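PDB 6P74: OLD nuclease from Thermus scotoductus, which degrades linear and supercoiled double-stranded DNA as a metal-dependent 5'-3' exonuclease, nicks circular DNA, and has a DNA-stimulated ATPase activity. Local coordinates for residues A[268-279]-A[301-311]. Numbering follows the deposited sequence.
Sequences EKIGTVIIEEPE and DQCQIIYSTHS
Pro278 lays its CG over one face of the Tyr307 ring, 4.2 Å from the centroid, in a CH-pi contact just past the end of strand 272-276. Next to it the carboxylate of Glu279 holds residues 309-311 with both oxygens: OE1 accepts from Thr309 OG1 at 2.9 Å, above the carboxylate plane, and OE2 takes the backbone N of His310 on its syn side, tilted out of that plane, at 2.8 Å. A bend at chi2 (-90°) turns the carboxylate to these donors. Thr309 OG1 in turn accepts from Ser311 N, closing an ST turn. Between the strands a parallel ladder runs from Ile270 N on Gln302 O to Glu277 N on Ser308 O, with Ser308 N to Ile275 O weak. On one face Thr272 OG1 donates 2.7 Å to an in-plane lone pair of Gln304 OE1; on the other, Val273 CB meets Ile305 CD1 at 3.7 Å. Glu276 reaches Thr35 of the probable ATP site and salt-bridges Arg39. Helix 284-299 connects the strands in a right-handed beta-alpha-beta crossover of the P-loop ATPase core and covers Ile305 and Tyr307; helix 34-45 packs against Ile274 and Ser308 on the reverse, and strands 135-138 and 23-27 continue the sheet on either side.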
# COMPACT_ATOMS: atom_id res chain seq x y z
N GLU A 268 -22.42 22.97 -8.47
CA GLU A 268 -21.81 22.40 -9.66
C GLU A 268 -21.74 20.88 -9.54
O GLU A 268 -21.44 20.33 -8.47
CB GLU A 268 -20.42 22.98 -9.88
CG GLU A 268 -20.40 24.41 -10.38
CD GLU A 268 -19.08 24.78 -11.01
OE1 GLU A 268 -18.19 23.90 -11.02
OE2 GLU A 268 -18.92 25.92 -11.50
N LYS A 269 -22.04 20.20 -10.64
CA LYS A 269 -21.83 18.76 -10.71
C LYS A 269 -20.34 18.45 -10.63
O LYS A 269 -19.51 19.16 -11.21
CB LYS A 269 -22.43 18.22 -12.02
CG LYS A 269 -23.94 18.46 -12.18
CD LYS A 269 -24.55 17.50 -13.20
CE LYS A 269 -26.01 17.19 -12.89
NZ LYS A 269 -26.92 18.28 -13.32
N ILE A 270 -19.99 17.39 -9.90
CA ILE A 270 -18.58 17.08 -9.69
C ILE A 270 -18.24 15.64 -10.04
O ILE A 270 -17.12 15.19 -9.82
CB ILE A 270 -18.15 17.40 -8.24
CG1 ILE A 270 -18.95 16.56 -7.25
CG2 ILE A 270 -18.34 18.89 -7.96
CD1 ILE A 270 -18.49 16.72 -5.82
N GLY A 271 -19.20 14.91 -10.61
CA GLY A 271 -18.89 13.57 -11.08
C GLY A 271 -18.73 12.55 -9.97
O GLY A 271 -19.47 12.58 -8.98
N THR A 272 -17.77 11.65 -10.12
CA THR A 272 -17.67 10.46 -9.29
C THR A 272 -16.58 10.62 -8.25
O THR A 272 -15.43 10.93 -8.58
CB THR A 272 -17.40 9.22 -10.13
OG1 THR A 272 -18.50 8.99 -11.01
CG2 THR A 272 -17.22 7.99 -9.19
N VAL A 273 -16.94 10.36 -7.00
CA VAL A 273 -16.06 10.45 -5.85
C VAL A 273 -16.03 9.09 -5.17
O VAL A 273 -17.08 8.49 -4.93
CB VAL A 273 -16.53 11.53 -4.85
CG1 VAL A 273 -15.54 11.67 -3.71
CG2 VAL A 273 -16.76 12.86 -5.55
N ILE A 274 -14.84 8.62 -4.85
CA ILE A 274 -14.65 7.38 -4.13
C ILE A 274 -14.07 7.74 -2.78
O ILE A 274 -13.12 8.53 -2.70
CB ILE A 274 -13.73 6.44 -4.91
CG1 ILE A 274 -14.44 5.98 -6.19
CG2 ILE A 274 -13.30 5.28 -4.03
CD1 ILE A 274 -13.62 5.04 -7.04
N ILE A 275 -14.66 7.21 -1.71
CA ILE A 275 -14.18 7.52 -0.36
C ILE A 275 -13.92 6.23 0.38
O ILE A 275 -14.77 5.34 0.45
CB ILE A 275 -15.16 8.41 0.41
CG1 ILE A 275 -15.45 9.66 -0.40
CG2 ILE A 275 -14.53 8.84 1.74
CD1 ILE A 275 -16.48 10.57 0.20
N GLU A 276 -12.70 6.11 0.89
CA GLU A 276 -12.32 5.05 1.80
C GLU A 276 -12.73 5.48 3.20
O GLU A 276 -12.13 6.39 3.77
CB GLU A 276 -10.81 4.86 1.68
CG GLU A 276 -10.27 3.53 2.07
CD GLU A 276 -8.76 3.52 1.95
OE1 GLU A 276 -8.22 2.58 1.33
OE2 GLU A 276 -8.11 4.47 2.47
N GLU A 277 -13.81 4.86 3.75
CA GLU A 277 -14.27 5.09 5.12
C GLU A 277 -14.73 6.49 5.50
O GLU A 277 -14.22 7.08 6.46
CB GLU A 277 -13.21 4.65 6.12
CG GLU A 277 -13.45 3.27 6.61
CD GLU A 277 -12.49 2.30 6.00
OE1 GLU A 277 -11.29 2.41 6.33
OE2 GLU A 277 -12.95 1.43 5.21
N PRO A 278 -15.69 7.06 4.78
CA PRO A 278 -16.11 8.43 5.07
C PRO A 278 -16.29 8.79 6.53
O PRO A 278 -16.29 9.98 6.87
CB PRO A 278 -17.41 8.59 4.30
CG PRO A 278 -17.94 7.17 4.13
CD PRO A 278 -16.76 6.28 4.09
N GLU A 279 -16.42 7.80 7.40
CA GLU A 279 -16.69 8.08 8.79
C GLU A 279 -15.45 8.51 9.54
O GLU A 279 -15.59 9.10 10.62
CB GLU A 279 -17.27 6.85 9.51
CG GLU A 279 -16.31 5.65 9.58
CD GLU A 279 -16.44 4.70 8.37
OE1 GLU A 279 -16.92 5.16 7.31
OE2 GLU A 279 -16.08 3.49 8.50
N ASP A 301 -28.43 14.30 -8.05
CA ASP A 301 -27.69 14.00 -9.28
C ASP A 301 -26.49 14.93 -9.48
O ASP A 301 -26.02 15.13 -10.60
CB ASP A 301 -28.60 14.06 -10.51
CG ASP A 301 -28.60 12.76 -11.27
OD1 ASP A 301 -27.58 12.04 -11.17
OD2 ASP A 301 -29.60 12.46 -11.96
N GLN A 302 -25.98 15.48 -8.38
CA GLN A 302 -24.84 16.38 -8.41
C GLN A 302 -23.51 15.66 -8.34
O GLN A 302 -22.47 16.27 -8.58
CB GLN A 302 -24.95 17.37 -7.25
CG GLN A 302 -23.79 18.33 -7.14
CD GLN A 302 -23.99 19.32 -6.02
OE1 GLN A 302 -24.87 19.15 -5.17
NE2 GLN A 302 -23.19 20.38 -6.02
N CYS A 303 -23.51 14.38 -7.99
CA CYS A 303 -22.30 13.58 -8.01
C CYS A 303 -22.70 12.12 -7.80
O CYS A 303 -23.86 11.80 -7.53
CB CYS A 303 -21.31 14.02 -6.93
SG CYS A 303 -21.92 13.64 -5.30
N GLN A 304 -21.71 11.25 -7.92
CA GLN A 304 -21.85 9.85 -7.56
C GLN A 304 -20.82 9.56 -6.48
O GLN A 304 -19.66 9.94 -6.62
CB GLN A 304 -21.63 8.95 -8.79
CG GLN A 304 -21.36 7.50 -8.43
CD GLN A 304 -21.09 6.65 -9.64
OE1 GLN A 304 -20.33 7.04 -10.54
NE2 GLN A 304 -21.70 5.45 -9.69
N ILE A 305 -21.26 8.92 -5.39
CA ILE A 305 -20.38 8.60 -4.26
C ILE A 305 -20.26 7.09 -4.14
O ILE A 305 -21.26 6.39 -3.99
CB ILE A 305 -20.89 9.20 -2.93
CG1 ILE A 305 -21.11 10.70 -3.06
CG2 ILE A 305 -19.89 8.95 -1.82
CD1 ILE A 305 -19.81 11.46 -3.21
N ILE A 306 -19.03 6.60 -4.18
CA ILE A 306 -18.73 5.19 -3.99
C ILE A 306 -17.80 5.10 -2.79
O ILE A 306 -16.76 5.77 -2.78
CB ILE A 306 -18.09 4.58 -5.23
CG1 ILE A 306 -19.03 4.67 -6.43
CG2 ILE A 306 -17.63 3.13 -4.96
CD1 ILE A 306 -18.35 4.24 -7.73
N TYR A 307 -18.16 4.29 -1.80
CA TYR A 307 -17.31 4.24 -0.62
C TYR A 307 -17.35 2.88 0.06
O TYR A 307 -18.35 2.15 -0.02
CB TYR A 307 -17.68 5.34 0.36
CG TYR A 307 -19.11 5.31 0.83
CD1 TYR A 307 -19.50 4.48 1.87
CD2 TYR A 307 -20.06 6.12 0.25
CE1 TYR A 307 -20.79 4.45 2.31
CE2 TYR A 307 -21.36 6.11 0.69
CZ TYR A 307 -21.72 5.27 1.73
OH TYR A 307 -23.02 5.26 2.17
N SER A 308 -16.24 2.54 0.70
CA SER A 308 -16.19 1.51 1.73
C SER A 308 -16.51 2.17 3.08
O SER A 308 -16.26 3.36 3.28
CB SER A 308 -14.82 0.83 1.76
OG SER A 308 -13.77 1.74 2.05
N THR A 309 -17.12 1.39 3.98
CA THR A 309 -17.49 1.91 5.29
C THR A 309 -17.55 0.78 6.31
O THR A 309 -17.82 -0.38 5.97
CB THR A 309 -18.84 2.63 5.27
OG1 THR A 309 -18.99 3.37 6.48
CG2 THR A 309 -19.98 1.64 5.17
N HIS A 310 -17.29 1.15 7.56
CA HIS A 310 -17.50 0.29 8.72
C HIS A 310 -18.60 0.82 9.62
O HIS A 310 -18.84 0.24 10.69
CB HIS A 310 -16.22 0.16 9.54
CG HIS A 310 -15.22 -0.79 8.96
ND1 HIS A 310 -15.29 -2.15 9.16
CD2 HIS A 310 -14.13 -0.57 8.19
CE1 HIS A 310 -14.29 -2.73 8.53
NE2 HIS A 310 -13.57 -1.80 7.93
N SER A 311 -19.24 1.90 9.23
CA SER A 311 -20.15 2.63 10.09
C SER A 311 -21.58 2.30 9.74
O SER A 311 -21.95 2.40 8.56
CB SER A 311 -19.93 4.13 9.96
OG SER A 311 -20.94 4.85 10.64